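PDB 5ZHB: cellobiose 2-epimerase from Caldibacillus thermoamylovorans, which catalyses the reversible 2-epimerisation of the reducing-end sugar of cellobiose, converting its glucose unit to mannose. Local coordinates for residues M1-E13 and H376-V388. Sequence-based numbering, arbitrary orientation.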
loop_
_atom_site.group_PDB
_atom_site.type_symbol
_atom_site.label_atom_id
_atom_site.label_comp_id
_atom_site.label_asym_id
_atom_site.label_seq_id
_atom_site.Cartn_x
_atom_site.Cartn_y
_atom_site.Cartn_z
ATOM N N MET A 1 -15.506 -14.575 -15.765
ATOM C CA MET A 1 -14.942 -13.583 -14.807
ATOM C C MET A 1 -15.297 -13.971 -13.373
ATOM O O MET A 1 -14.529 -13.736 -12.442
ATOM C CB MET A 1 -15.473 -12.168 -15.069
ATOM C CG MET A 1 -14.632 -11.095 -14.413
ATOM S SD MET A 1 -12.906 -11.360 -14.859
ATOM C CE MET A 1 -11.950 -11.119 -13.356
ATOM N N ASN A 2 -16.483 -14.550 -13.200
ATOM C CA ASN A 2 -16.853 -15.156 -11.934
ATOM C C ASN A 2 -15.901 -16.314 -11.629
ATOM O O ASN A 2 -15.603 -16.575 -10.467
ATOM C CB ASN A 2 -18.323 -15.555 -11.931
ATOM C CG ASN A 2 -19.215 -14.341 -12.022
ATOM O OD1 ASN A 2 -19.742 -13.890 -11.000
ATOM N ND2 ASN A 2 -19.361 -13.773 -13.211
ATOM N N THR A 3 -15.438 -16.988 -12.690
ATOM C CA THR A 3 -14.469 -18.068 -12.593
ATOM C C THR A 3 -13.174 -17.567 -11.952
ATOM O O THR A 3 -12.691 -18.171 -10.994
ATOM C CB THR A 3 -14.217 -18.658 -13.981
ATOM O OG1 THR A 3 -13.212 -19.650 -13.810
ATOM C CG2 THR A 3 -13.698 -17.657 -15.002
ATOM N N PHE A 4 -12.637 -16.455 -12.477
ATOM C CA PHE A 4 -11.373 -15.907 -12.005
ATOM C C PHE A 4 -11.572 -15.434 -10.562
ATOM O O PHE A 4 -10.733 -15.707 -9.703
ATOM C CB PHE A 4 -10.815 -14.850 -12.982
ATOM C CG PHE A 4 -10.119 -15.443 -14.204
ATOM C CD1 PHE A 4 -8.811 -15.923 -14.125
ATOM C CD2 PHE A 4 -10.777 -15.551 -15.433
ATOM C CE1 PHE A 4 -8.178 -16.491 -15.234
ATOM C CE2 PHE A 4 -10.140 -16.114 -16.541
ATOM C CZ PHE A 4 -8.846 -16.591 -16.439
ATOM N N VAL A 5 -12.699 -14.771 -10.272
ATOM C CA VAL A 5 -12.917 -14.180 -8.958
ATOM C C VAL A 5 -13.093 -15.260 -7.891
ATOM O O VAL A 5 -12.637 -15.080 -6.755
ATOM C CB VAL A 5 -14.065 -13.158 -8.954
ATOM C CG1 VAL A 5 -14.413 -12.683 -7.549
ATOM C CG2 VAL A 5 -13.703 -11.961 -9.818
ATOM N N ASN A 6 -13.708 -16.396 -8.248
ATOM C CA ASN A 6 -13.772 -17.509 -7.315
ATOM C C ASN A 6 -12.371 -18.010 -7.000
ATOM O O ASN A 6 -12.099 -18.434 -5.892
ATOM C CB ASN A 6 -14.645 -18.658 -7.812
ATOM C CG ASN A 6 -16.114 -18.358 -7.628
ATOM O OD1 ASN A 6 -16.560 -18.063 -6.511
ATOM N ND2 ASN A 6 -16.888 -18.416 -8.700
ATOM N N GLU A 7 -11.464 -17.984 -7.965
ATOM C CA GLU A 7 -10.095 -18.401 -7.712
ATOM C C GLU A 7 -9.387 -17.432 -6.759
ATOM O O GLU A 7 -8.574 -17.864 -5.936
ATOM C CB GLU A 7 -9.312 -18.544 -9.010
ATOM C CG GLU A 7 -9.688 -19.818 -9.758
ATOM C CD GLU A 7 -8.719 -20.167 -10.864
ATOM O OE1 GLU A 7 -7.683 -19.485 -11.022
ATOM O OE2 GLU A 7 -9.023 -21.147 -11.580
ATOM N N PHE A 8 -9.719 -16.143 -6.846
ATOM C CA PHE A 8 -9.086 -15.151 -5.970
ATOM C C PHE A 8 -9.623 -15.273 -4.547
ATOM O O PHE A 8 -8.876 -15.207 -3.562
ATOM C CB PHE A 8 -9.366 -13.724 -6.438
ATOM C CG PHE A 8 -8.960 -13.391 -7.865
ATOM C CD1 PHE A 8 -8.035 -14.162 -8.561
ATOM C CD2 PHE A 8 -9.511 -12.287 -8.507
ATOM C CE1 PHE A 8 -7.671 -13.819 -9.859
ATOM C CE2 PHE A 8 -9.142 -11.948 -9.805
ATOM C CZ PHE A 8 -8.225 -12.715 -10.477
ATOM N N ARG A 9 -10.936 -15.424 -4.436
ATOM C CA ARG A 9 -11.576 -15.608 -3.146
ATOM C C ARG A 9 -11.096 -16.882 -2.452
ATOM O O ARG A 9 -10.903 -16.866 -1.247
ATOM C CB ARG A 9 -13.091 -15.707 -3.337
ATOM C CG ARG A 9 -13.878 -15.601 -2.045
ATOM C CD ARG A 9 -15.357 -15.851 -2.360
ATOM N NE ARG A 9 -16.149 -15.824 -1.130
ATOM C CZ ARG A 9 -17.275 -15.139 -0.941
ATOM N NH1 ARG A 9 -17.772 -14.366 -1.897
ATOM N NH2 ARG A 9 -17.900 -15.224 0.222
ATOM N N ASN A 10 -10.971 -17.990 -3.199
ATOM C CA ASN A 10 -10.407 -19.221 -2.674
ATOM C C ASN A 10 -8.990 -18.965 -2.151
ATOM O O ASN A 10 -8.642 -19.422 -1.063
ATOM C CB ASN A 10 -10.464 -20.307 -3.736
ATOM C CG ASN A 10 -9.755 -21.572 -3.331
ATOM O OD1 ASN A 10 -8.708 -21.921 -3.897
ATOM N ND2 ASN A 10 -10.290 -22.253 -2.337
ATOM N N GLU A 11 -8.175 -18.253 -2.936
ATOM C CA GLU A 11 -6.792 -17.965 -2.551
ATOM C C GLU A 11 -6.808 -17.176 -1.251
ATOM O O GLU A 11 -6.078 -17.520 -0.302
ATOM C CB GLU A 11 -5.979 -17.325 -3.684
ATOM C CG GLU A 11 -4.559 -16.905 -3.298
ATOM C CD GLU A 11 -3.640 -18.011 -2.780
ATOM O OE1 GLU A 11 -3.914 -19.193 -3.077
ATOM O OE2 GLU A 11 -2.661 -17.705 -2.065
ATOM N N LEU A 12 -7.700 -16.195 -1.175
ATOM C CA LEU A 12 -7.768 -15.323 -0.015
ATOM C C LEU A 12 -8.155 -16.111 1.239
ATOM O O LEU A 12 -7.471 -16.032 2.249
ATOM C CB LEU A 12 -8.749 -14.189 -0.254
ATOM C CG LEU A 12 -8.987 -13.256 0.930
ATOM C CD1 LEU A 12 -7.681 -12.597 1.360
ATOM C CD2 LEU A 12 -10.024 -12.239 0.547
ATOM N N GLU A 13 -9.276 -16.826 1.166
ATOM C CA GLU A 13 -9.902 -17.420 2.344
ATOM C C GLU A 13 -9.221 -18.726 2.741
ATOM O O GLU A 13 -9.233 -19.064 3.911
ATOM C CB GLU A 13 -11.393 -17.615 2.069
ATOM C CG GLU A 13 -12.128 -16.288 1.928
ATOM C CD GLU A 13 -13.630 -16.334 2.155
ATOM O OE1 GLU A 13 -14.332 -16.771 1.217
ATOM O OE2 GLU A 13 -14.077 -15.940 3.270
ATOM N N HIS A 376 -1.419 -5.852 0.293
ATOM C CA HIS A 376 -1.479 -5.776 -1.169
ATOM C C HIS A 376 -2.283 -6.947 -1.758
ATOM O O HIS A 376 -3.181 -6.750 -2.592
ATOM C CB HIS A 376 -0.086 -5.713 -1.772
ATOM C CG HIS A 376 0.631 -4.393 -1.743
ATOM N ND1 HIS A 376 0.205 -3.287 -2.459
ATOM C CD2 HIS A 376 1.718 -4.002 -1.046
ATOM C CE1 HIS A 376 1.023 -2.260 -2.196
ATOM N NE2 HIS A 376 1.975 -2.680 -1.369
ATOM N N ASN A 377 -1.917 -8.163 -1.370
ATOM C CA ASN A 377 -2.527 -9.350 -1.953
ATOM C C ASN A 377 -3.970 -9.562 -1.463
ATOM O O ASN A 377 -4.830 -9.948 -2.276
ATOM C CB ASN A 377 -1.600 -10.563 -1.877
ATOM C CG ASN A 377 -1.222 -11.003 -0.481
ATOM O OD1 ASN A 377 -1.403 -10.250 0.477
ATOM N ND2 ASN A 377 -0.641 -12.197 -0.379
ATOM N N ALA A 378 -4.268 -9.305 -0.181
ATOM C CA ALA A 378 -5.643 -9.354 0.282
ATOM C C ALA A 378 -6.510 -8.323 -0.425
ATOM O O ALA A 378 -7.616 -8.644 -0.865
ATOM C CB ALA A 378 -5.753 -9.155 1.768
ATOM N N ARG A 379 -6.026 -7.074 -0.467
ATOM C CA ARG A 379 -6.745 -6.001 -1.112
ATOM C C ARG A 379 -7.067 -6.373 -2.566
ATOM O O ARG A 379 -8.182 -6.127 -3.023
ATOM C CB ARG A 379 -5.951 -4.693 -0.998
ATOM C CG ARG A 379 -6.756 -3.549 -1.595
ATOM C CD ARG A 379 -6.199 -2.162 -1.409
ATOM N NE ARG A 379 -4.923 -1.998 -2.102
ATOM C CZ ARG A 379 -4.185 -0.887 -2.060
ATOM N NH1 ARG A 379 -4.620 0.169 -1.405
ATOM N NH2 ARG A 379 -3.027 -0.839 -2.704
ATOM N N PHE A 380 -6.101 -6.953 -3.292
ATOM C CA PHE A 380 -6.351 -7.362 -4.658
ATOM C C PHE A 380 -7.549 -8.318 -4.729
ATOM O O PHE A 380 -8.454 -8.097 -5.540
ATOM C CB PHE A 380 -5.065 -7.896 -5.297
ATOM C CG PHE A 380 -5.239 -9.145 -6.141
ATOM C CD1 PHE A 380 -5.851 -9.088 -7.393
ATOM C CD2 PHE A 380 -4.781 -10.373 -5.680
ATOM C CE1 PHE A 380 -5.966 -10.231 -8.168
ATOM C CE2 PHE A 380 -4.903 -11.512 -6.452
ATOM C CZ PHE A 380 -5.519 -11.444 -7.683
ATOM N N CYS A 381 -7.541 -9.391 -3.924
ATOM C CA CYS A 381 -8.630 -10.351 -3.940
ATOM C C CYS A 381 -9.946 -9.643 -3.617
ATOM O O CYS A 381 -10.933 -9.841 -4.315
ATOM C CB CYS A 381 -8.377 -11.480 -2.945
ATOM S SG CYS A 381 -6.951 -12.503 -3.352
ATOM N N LEU A 382 -9.948 -8.786 -2.599
ATOM C CA LEU A 382 -11.152 -8.084 -2.146
ATOM C C LEU A 382 -11.694 -7.084 -3.165
ATOM O O LEU A 382 -12.916 -6.929 -3.318
ATOM C CB LEU A 382 -10.859 -7.408 -0.816
ATOM C CG LEU A 382 -10.596 -8.369 0.354
ATOM C CD1 LEU A 382 -10.112 -7.591 1.547
ATOM C CD2 LEU A 382 -11.829 -9.179 0.702
ATOM N N GLU A 383 -10.795 -6.420 -3.893
ATOM C CA GLU A 383 -11.227 -5.461 -4.899
ATOM C C GLU A 383 -12.028 -6.168 -5.994
ATOM O O GLU A 383 -13.056 -5.654 -6.437
ATOM C CB GLU A 383 -9.991 -4.771 -5.463
ATOM C CG GLU A 383 -9.529 -3.559 -4.658
ATOM C CD GLU A 383 -10.491 -2.391 -4.749
ATOM O OE1 GLU A 383 -10.951 -2.081 -5.869
ATOM O OE2 GLU A 383 -10.751 -1.781 -3.703
ATOM N N PHE A 384 -11.511 -7.291 -6.494
ATOM C CA PHE A 384 -12.219 -8.069 -7.506
ATOM C C PHE A 384 -13.533 -8.626 -6.969
ATOM O O PHE A 384 -14.563 -8.553 -7.628
ATOM C CB PHE A 384 -11.366 -9.223 -7.996
ATOM C CG PHE A 384 -10.423 -8.797 -9.104
ATOM C CD1 PHE A 384 -10.829 -8.846 -10.432
ATOM C CD2 PHE A 384 -9.147 -8.336 -8.819
ATOM C CE1 PHE A 384 -9.931 -8.525 -11.454
ATOM C CE2 PHE A 384 -8.288 -7.937 -9.834
ATOM C CZ PHE A 384 -8.673 -8.043 -11.147
ATOM N N ILE A 385 -13.513 -9.181 -5.762
ATOM C CA ILE A 385 -14.754 -9.652 -5.169
ATOM C C ILE A 385 -15.830 -8.557 -5.188
ATOM O O ILE A 385 -16.990 -8.796 -5.555
ATOM C CB ILE A 385 -14.480 -10.194 -3.755
ATOM C CG1 ILE A 385 -13.679 -11.507 -3.803
ATOM C CG2 ILE A 385 -15.805 -10.352 -3.002
ATOM C CD1 ILE A 385 -12.988 -11.896 -2.494
ATOM N N GLU A 386 -15.472 -7.343 -4.767
ATOM C CA GLU A 386 -16.426 -6.260 -4.597
ATOM C C GLU A 386 -16.806 -5.684 -5.960
ATOM O O GLU A 386 -17.957 -5.303 -6.180
ATOM C CB GLU A 386 -15.843 -5.194 -3.660
ATOM C CG GLU A 386 -16.864 -4.517 -2.744
ATOM C CD GLU A 386 -16.385 -3.271 -1.987
ATOM O OE1 GLU A 386 -17.173 -2.708 -1.204
ATOM O OE2 GLU A 386 -15.242 -2.815 -2.179
ATOM N N ARG A 387 -15.851 -5.583 -6.893
ATOM C CA ARG A 387 -16.152 -4.992 -8.189
ATOM C C ARG A 387 -17.092 -5.895 -9.000
ATOM O O ARG A 387 -17.969 -5.381 -9.698
ATOM C CB ARG A 387 -14.861 -4.726 -8.967
ATOM C CG ARG A 387 -14.103 -3.495 -8.480
ATOM C CD ARG A 387 -12.707 -3.477 -9.070
ATOM N NE ARG A 387 -11.875 -2.438 -8.442
ATOM C CZ ARG A 387 -11.599 -1.272 -9.023
ATOM N NH1 ARG A 387 -12.194 -0.948 -10.161
ATOM N NH2 ARG A 387 -10.740 -0.436 -8.465
ATOM N N VAL A 388 -16.862 -7.220 -8.934
ATOM C CA VAL A 388 -17.721 -8.252 -9.508
ATOM C C VAL A 388 -18.641 -8.828 -8.411
ATOM O O VAL A 388 -19.553 -8.102 -7.939
ATOM C CB VAL A 388 -16.847 -9.377 -10.103
ATOM C CG1 VAL A 388 -17.653 -10.451 -10.828
ATOM C CG2 VAL A 388 -15.739 -8.866 -11.013
#
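F8 takes F380 over one face and meets F384 with its edge, and these three phenylalanines form the aromatic cluster at the heart of the contact. F380 points an edge at the face of F8, its CZ lying 3.7 Å above the F8 plane and over the ring centre; the two planes are inclined at 52°. F8 in turn drives its own edge into the face of F384, with the planes at 73°. The closest atoms of that pair, F8 CE2 and F384 CG, are 3.5 Å apart. With CG anti to the carbonyl carbon, F384 turns a face of its ring toward the F8 edge and also takes M1 CE 3.8 Å from its CE1, although M1 is poorly ordered. With an alanine at F384, the F8 edge is likely to lose the aromatic face it meets and a gap to open beside it. One turn on, L12 is a knob in the hole formed by A378, C381, L382 and I385; its two methyls diverge, CD1 lying over A378 and L12 CD2 meeting L382 CD2 at 3.6 Å. V5 also splits its branches, CG1 lying against I385 and CG2 touching both V388 CG2 and F384 CB. I385 CD1 rests on the aliphatic part of R9, whose NE forms a salt bridge with E13 OE1 (3.1 Å). The axes of 2-13 and 376-387 pass 8.9 Å apart at 141°, so the chain's first and last modelled helices run roughly antiparallel, consistent with closure of the family's (α/α)6-barrel. Helix 306-323 packs on F380 through V310, M313 and V314, while V65 of helix 49-66 touches I385 and L66 touches R9.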